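Long-range contact in SusD homolog (Bacteroides thetaiotaomicron, PDB 3EHM), which probably binds mucin O-glycans as a SusD-like, TPR-containing outer membrane lipoprotein of a gut symbiont: residues G237-K249 with S337-K351. Numbering follows the deposited sequence.
Sequences GVIEDISSEAKIK and SPLYWFRASETYFLK
Ala246 pairs with both Trp341 and Phe342, a classic beta bulge in a two-stranded antiparallel ribbon. The ribbon joins strand 246-248 to strand 339-342, which leads into helix 344-356 of this SusD-like fold. Ala246 O accepts from Trp341 N at 2.9 Å and from Phe342 N at 3.3 Å. The small Ala246 CB sits against Trp341 CB. Farther along the same face, Ile248 CG2 packs on Leu339 CB. On the other face, Lys247 runs alongside Tyr340, with CB near CD1 and CD near CE1. Its chain bends at the end (chi4 -66°) and brings NZ 2.7 Å from Glu245 OE2, on the anti lone pair. Arg343 lays its guanidinium over Tyr340 CE1 and grips Glu245 OE1 side-on, through NE at 3.0 Å and NH2 at 3.1 Å. The carboxylate is turned 48° from the guanidinium plane. A water links Glu245 OE1 to Ala344 N at the helix start. Replacing Glu245 with a glutamine would probably leave Arg343 and Lys247 without the negative charge they share. Further along, the Ala344 CB methyl fills the hollow where the backbone turns at Glu240 and Asp241, 3.7 Å from Glu240 C. Ile239 CG2 lies over the Ala344 backbone, and its CD1 reaches Phe342 CD1. Helix 197-215 also touches Phe342. One helical turn after Ala344, Thr347 OG1 donates to Ile239 O at 2.6 Å, while Tyr348 OH donates to Glu240 O at 3.0 Å, in the carbonyl plane on a lone pair.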
loop_
_atom_site.group_PDB
_atom_site.type_symbol
_atom_site.label_atom_id
_atom_site.label_comp_id
_atom_site.label_asym_id
_atom_site.label_seq_id
_atom_site.Cartn_x
_atom_site.Cartn_y
_atom_site.Cartn_z
ATOM N N GLY A 237 -12.961 19.115 1.917
ATOM C CA GLY A 237 -11.769 18.860 2.709
ATOM C C GLY A 237 -11.237 17.445 2.568
ATOM O O GLY A 237 -11.844 16.611 1.902
ATOM N N VAL A 238 -10.089 17.183 3.191
ATOM C CA VAL A 238 -9.460 15.865 3.153
ATOM C C VAL A 238 -9.397 15.284 4.563
ATOM O O VAL A 238 -9.832 15.926 5.520
ATOM C CB VAL A 238 -8.025 15.945 2.584
ATOM C CG1 VAL A 238 -8.070 16.282 1.101
ATOM C CG2 VAL A 238 -7.221 16.996 3.343
ATOM N N ILE A 239 -8.860 14.074 4.690
ATOM C CA ILE A 239 -8.750 13.425 5.993
ATOM C C ILE A 239 -7.570 14.018 6.762
ATOM O O ILE A 239 -6.412 13.746 6.446
ATOM C CB ILE A 239 -8.559 11.898 5.833
ATOM C CG1 ILE A 239 -9.799 11.292 5.163
ATOM C CG2 ILE A 239 -8.347 11.250 7.194
ATOM C CD1 ILE A 239 -9.669 9.820 4.817
ATOM N N GLU A 240 -7.870 14.838 7.766
ATOM C CA GLU A 240 -6.826 15.482 8.563
ATOM C C GLU A 240 -6.909 15.110 10.036
ATOM O O GLU A 240 -6.017 15.441 10.819
ATOM C CB GLU A 240 -6.932 17.002 8.451
ATOM C CG GLU A 240 -7.019 17.538 7.045
ATOM C CD GLU A 240 -7.146 19.049 7.028
ATOM O OE1 GLU A 240 -8.015 19.578 7.754
ATOM O OE2 GLU A 240 -6.381 19.706 6.292
ATOM N N ASP A 241 -7.985 14.430 10.408
ATOM C CA ASP A 241 -8.198 14.027 11.789
ATOM C C ASP A 241 -8.326 12.512 11.831
ATOM O O ASP A 241 -8.846 11.905 10.900
ATOM C CB ASP A 241 -9.475 14.684 12.318
ATOM C CG ASP A 241 -9.468 16.193 12.132
ATOM O OD1 ASP A 241 -8.745 16.883 12.882
ATOM O OD2 ASP A 241 -10.174 16.688 11.226
ATOM N N ILE A 242 -7.848 11.896 12.905
ATOM C CA ILE A 242 -7.924 10.444 13.011
ATOM C C ILE A 242 -9.377 9.971 12.940
ATOM O O ILE A 242 -9.667 8.887 12.429
ATOM C CB ILE A 242 -7.266 9.957 14.320
ATOM C CG1 ILE A 242 -5.776 10.331 14.316
ATOM C CG2 ILE A 242 -7.426 8.448 14.458
ATOM C CD1 ILE A 242 -5.052 10.026 15.619
ATOM N N SER A 243 -10.291 10.801 13.434
ATOM C CA SER A 243 -11.711 10.463 13.427
ATOM C C SER A 243 -12.286 10.325 12.014
ATOM O O SER A 243 -13.365 9.762 11.836
ATOM C CB SER A 243 -12.505 11.517 14.209
ATOM O OG SER A 243 -12.348 12.806 13.639
ATOM N N SER A 244 -11.570 10.836 11.015
ATOM C CA SER A 244 -12.028 10.750 9.629
ATOM C C SER A 244 -11.305 9.670 8.820
ATOM O O SER A 244 -11.579 9.490 7.633
ATOM C CB SER A 244 -11.852 12.099 8.927
ATOM O OG SER A 244 -12.732 13.077 9.453
ATOM N N GLU A 245 -10.388 8.949 9.459
ATOM C CA GLU A 245 -9.632 7.912 8.764
ATOM C C GLU A 245 -10.555 6.835 8.212
ATOM O O GLU A 245 -11.609 6.552 8.785
ATOM C CB GLU A 245 -8.604 7.271 9.704
ATOM C CG GLU A 245 -9.199 6.342 10.751
ATOM C CD GLU A 245 -8.163 5.828 11.742
ATOM O OE1 GLU A 245 -6.959 6.110 11.560
ATOM O OE2 GLU A 245 -8.558 5.138 12.705
ATOM N N ALA A 246 -10.153 6.236 7.097
ATOM C CA ALA A 246 -10.944 5.182 6.477
ATOM C C ALA A 246 -10.331 3.827 6.810
ATOM O O ALA A 246 -9.228 3.508 6.365
ATOM C CB ALA A 246 -10.990 5.378 4.967
ATOM N N LYS A 247 -11.041 3.039 7.609
ATOM C CA LYS A 247 -10.560 1.715 7.975
ATOM C C LYS A 247 -11.731 0.752 8.080
ATOM O O LYS A 247 -12.879 1.166 8.247
ATOM C CB LYS A 247 -9.802 1.753 9.308
ATOM C CG LYS A 247 -10.635 2.172 10.509
ATOM C CD LYS A 247 -9.822 2.058 11.796
ATOM C CE LYS A 247 -10.629 2.493 13.014
ATOM N NZ LYS A 247 -10.953 3.948 12.977
ATOM N N ILE A 248 -11.436 -0.535 7.969
ATOM C CA ILE A 248 -12.471 -1.549 8.065
ATOM C C ILE A 248 -12.075 -2.551 9.145
ATOM O O ILE A 248 -10.915 -2.951 9.244
ATOM C CB ILE A 248 -12.673 -2.264 6.704
ATOM C CG1 ILE A 248 -13.873 -3.209 6.781
ATOM C CG2 ILE A 248 -11.411 -3.018 6.309
ATOM C CD1 ILE A 248 -14.260 -3.815 5.442
ATOM N N LYS A 249 -13.035 -2.926 9.979
ATOM C CA LYS A 249 -12.781 -3.883 11.046
ATOM C C LYS A 249 -14.096 -4.534 11.436
ATOM O O LYS A 249 -15.166 -4.064 11.044
ATOM C CB LYS A 249 -12.168 -3.188 12.264
ATOM C CG LYS A 249 -13.074 -2.150 12.912
ATOM C CD LYS A 249 -12.417 -1.563 14.155
ATOM C CE LYS A 249 -13.313 -0.531 14.817
ATOM N NZ LYS A 249 -12.669 0.069 16.024
ATOM N N SER A 337 -8.617 -6.544 14.811
ATOM C CA SER A 337 -7.785 -5.478 14.265
ATOM C C SER A 337 -8.298 -5.045 12.896
ATOM O O SER A 337 -8.802 -5.855 12.116
ATOM C CB SER A 337 -6.331 -5.936 14.136
ATOM O OG SER A 337 -5.784 -6.258 15.397
ATOM N N PRO A 338 -8.170 -3.755 12.586
ATOM C CA PRO A 338 -8.636 -3.253 11.295
ATOM C C PRO A 338 -7.566 -3.287 10.212
ATOM O O PRO A 338 -6.412 -3.629 10.464
ATOM C CB PRO A 338 -9.041 -1.827 11.624
ATOM C CG PRO A 338 -7.971 -1.419 12.591
ATOM C CD PRO A 338 -7.810 -2.643 13.487
ATOM N N LEU A 339 -7.986 -2.957 8.996
ATOM C CA LEU A 339 -7.091 -2.844 7.853
ATOM C C LEU A 339 -7.350 -1.399 7.455
ATOM O O LEU A 339 -8.497 -0.951 7.463
ATOM C CB LEU A 339 -7.487 -3.804 6.730
ATOM C CG LEU A 339 -7.133 -5.271 6.995
ATOM C CD1 LEU A 339 -7.395 -6.098 5.745
ATOM C CD2 LEU A 339 -5.669 -5.380 7.391
ATOM N N TYR A 340 -6.295 -0.667 7.124
ATOM C CA TYR A 340 -6.433 0.745 6.794
ATOM C C TYR A 340 -6.376 1.090 5.311
ATOM O O TYR A 340 -5.477 0.647 4.599
ATOM C CB TYR A 340 -5.352 1.531 7.531
ATOM C CG TYR A 340 -5.353 1.312 9.023
ATOM C CD1 TYR A 340 -6.197 2.046 9.854
ATOM C CD2 TYR A 340 -4.505 0.373 9.606
ATOM C CE1 TYR A 340 -6.190 1.855 11.231
ATOM C CE2 TYR A 340 -4.491 0.170 10.980
ATOM C CZ TYR A 340 -5.333 0.917 11.785
ATOM O OH TYR A 340 -5.302 0.739 13.148
ATOM N N TRP A 341 -7.339 1.895 4.869
ATOM C CA TRP A 341 -7.422 2.350 3.483
ATOM C C TRP A 341 -6.704 3.692 3.341
ATOM O O TRP A 341 -5.940 3.911 2.393
ATOM C CB TRP A 341 -8.880 2.554 3.065
ATOM C CG TRP A 341 -9.694 1.312 2.870
ATOM C CD1 TRP A 341 -9.326 0.024 3.137
ATOM C CD2 TRP A 341 -11.044 1.256 2.399
ATOM N NE1 TRP A 341 -10.370 -0.833 2.863
ATOM C CE2 TRP A 341 -11.436 -0.100 2.409
ATOM C CE3 TRP A 341 -11.962 2.224 1.971
ATOM C CZ2 TRP A 341 -12.708 -0.514 2.007
ATOM C CZ3 TRP A 341 -13.226 1.814 1.571
ATOM C CH2 TRP A 341 -13.588 0.456 1.593
ATOM N N PHE A 342 -6.967 4.596 4.280
ATOM C CA PHE A 342 -6.351 5.920 4.243
ATOM C C PHE A 342 -6.378 6.545 5.634
ATOM O O PHE A 342 -7.425 6.595 6.274
ATOM C CB PHE A 342 -7.104 6.814 3.251
ATOM C CG PHE A 342 -6.272 7.940 2.690
ATOM C CD1 PHE A 342 -5.788 8.949 3.517
ATOM C CD2 PHE A 342 -5.958 7.979 1.335
ATOM C CE1 PHE A 342 -4.999 9.982 2.999
ATOM C CE2 PHE A 342 -5.171 9.007 0.807
ATOM C CZ PHE A 342 -4.692 10.009 1.644
ATOM N N ARG A 343 -5.228 7.028 6.096
ATOM C CA ARG A 343 -5.148 7.632 7.421
ATOM C C ARG A 343 -4.728 9.089 7.373
ATOM O O ARG A 343 -4.093 9.535 6.419
ATOM C CB ARG A 343 -4.174 6.848 8.301
ATOM C CG ARG A 343 -4.372 5.342 8.218
ATOM C CD ARG A 343 -3.677 4.621 9.357
ATOM N NE ARG A 343 -4.357 4.836 10.633
ATOM C CZ ARG A 343 -4.007 4.247 11.770
ATOM N NH1 ARG A 343 -2.982 3.404 11.791
ATOM N NH2 ARG A 343 -4.685 4.491 12.883
ATOM N N ALA A 344 -5.076 9.826 8.424
ATOM C CA ALA A 344 -4.754 11.245 8.504
ATOM C C ALA A 344 -3.264 11.540 8.345
ATOM O O ALA A 344 -2.884 12.523 7.705
ATOM C CB ALA A 344 -5.266 11.816 9.827
ATOM N N SER A 345 -2.412 10.695 8.917
ATOM C CA SER A 345 -0.978 10.938 8.815
ATOM C C SER A 345 -0.515 11.018 7.364
ATOM O O SER A 345 0.341 11.835 7.026
ATOM C CB SER A 345 -0.187 9.860 9.569
ATOM O OG SER A 345 -0.460 8.559 9.077
ATOM N N GLU A 346 -1.085 10.186 6.497
ATOM C CA GLU A 346 -0.682 10.199 5.095
ATOM C C GLU A 346 -0.955 11.562 4.461
ATOM O O GLU A 346 -0.139 12.081 3.693
ATOM C CB GLU A 346 -1.420 9.120 4.299
ATOM C CG GLU A 346 -0.822 8.914 2.914
ATOM C CD GLU A 346 -1.616 7.963 2.042
ATOM O OE1 GLU A 346 -2.312 7.074 2.583
ATOM O OE2 GLU A 346 -1.523 8.099 0.805
ATOM N N THR A 347 -2.105 12.139 4.784
ATOM C CA THR A 347 -2.470 13.445 4.247
ATOM C C THR A 347 -1.373 14.477 4.504
ATOM O O THR A 347 -1.005 15.246 3.611
ATOM C CB THR A 347 -3.788 13.943 4.867
ATOM O OG1 THR A 347 -4.852 13.055 4.497
ATOM C CG2 THR A 347 -4.118 15.341 4.377
ATOM N N TYR A 348 -0.840 14.495 5.721
ATOM C CA TYR A 348 0.204 15.456 6.038
ATOM C C TYR A 348 1.491 15.227 5.254
ATOM O O TYR A 348 2.132 16.186 4.830
ATOM C CB TYR A 348 0.489 15.466 7.542
ATOM C CG TYR A 348 -0.660 16.036 8.338
ATOM C CD1 TYR A 348 -1.671 15.212 8.822
ATOM C CD2 TYR A 348 -0.774 17.411 8.545
ATOM C CE1 TYR A 348 -2.770 15.735 9.491
ATOM C CE2 TYR A 348 -1.873 17.948 9.212
ATOM C CZ TYR A 348 -2.866 17.102 9.681
ATOM O OH TYR A 348 -3.961 17.621 10.326
ATOM N N PHE A 349 1.870 13.970 5.045
ATOM C CA PHE A 349 3.095 13.694 4.297
ATOM C C PHE A 349 2.916 14.036 2.827
ATOM O O PHE A 349 3.866 14.438 2.151
ATOM C CB PHE A 349 3.512 12.234 4.473
ATOM C CG PHE A 349 4.017 11.922 5.853
ATOM C CD1 PHE A 349 5.147 12.561 6.349
ATOM C CD2 PHE A 349 3.352 11.011 6.665
ATOM C CE1 PHE A 349 5.606 12.300 7.637
ATOM C CE2 PHE A 349 3.803 10.744 7.954
ATOM C CZ PHE A 349 4.933 11.391 8.441
ATOM N N LEU A 350 1.691 13.873 2.338
ATOM C CA LEU A 350 1.370 14.207 0.957
ATOM C C LEU A 350 1.458 15.727 0.804
ATOM O O LEU A 350 1.999 16.226 -0.179
ATOM C CB LEU A 350 -0.041 13.728 0.613
ATOM C CG LEU A 350 -0.193 12.215 0.421
ATOM C CD1 LEU A 350 -1.671 11.845 0.329
ATOM C CD2 LEU A 350 0.559 11.785 -0.832
ATOM N N LYS A 351 0.923 16.458 1.780
ATOM C CA LYS A 351 0.971 17.917 1.740
ATOM C C LYS A 351 2.423 18.389 1.846
ATOM O O LYS A 351 2.814 19.374 1.216
ATOM C CB LYS A 351 0.133 18.512 2.881
ATOM C CG LYS A 351 -1.362 18.274 2.713
ATOM C CD LYS A 351 -2.188 18.932 3.809
ATOM C CE LYS A 351 -2.134 20.445 3.719
ATOM N NZ LYS A 351 -3.025 21.086 4.728
HETATM O O HOH W 1 -5.753 8.536 10.932
#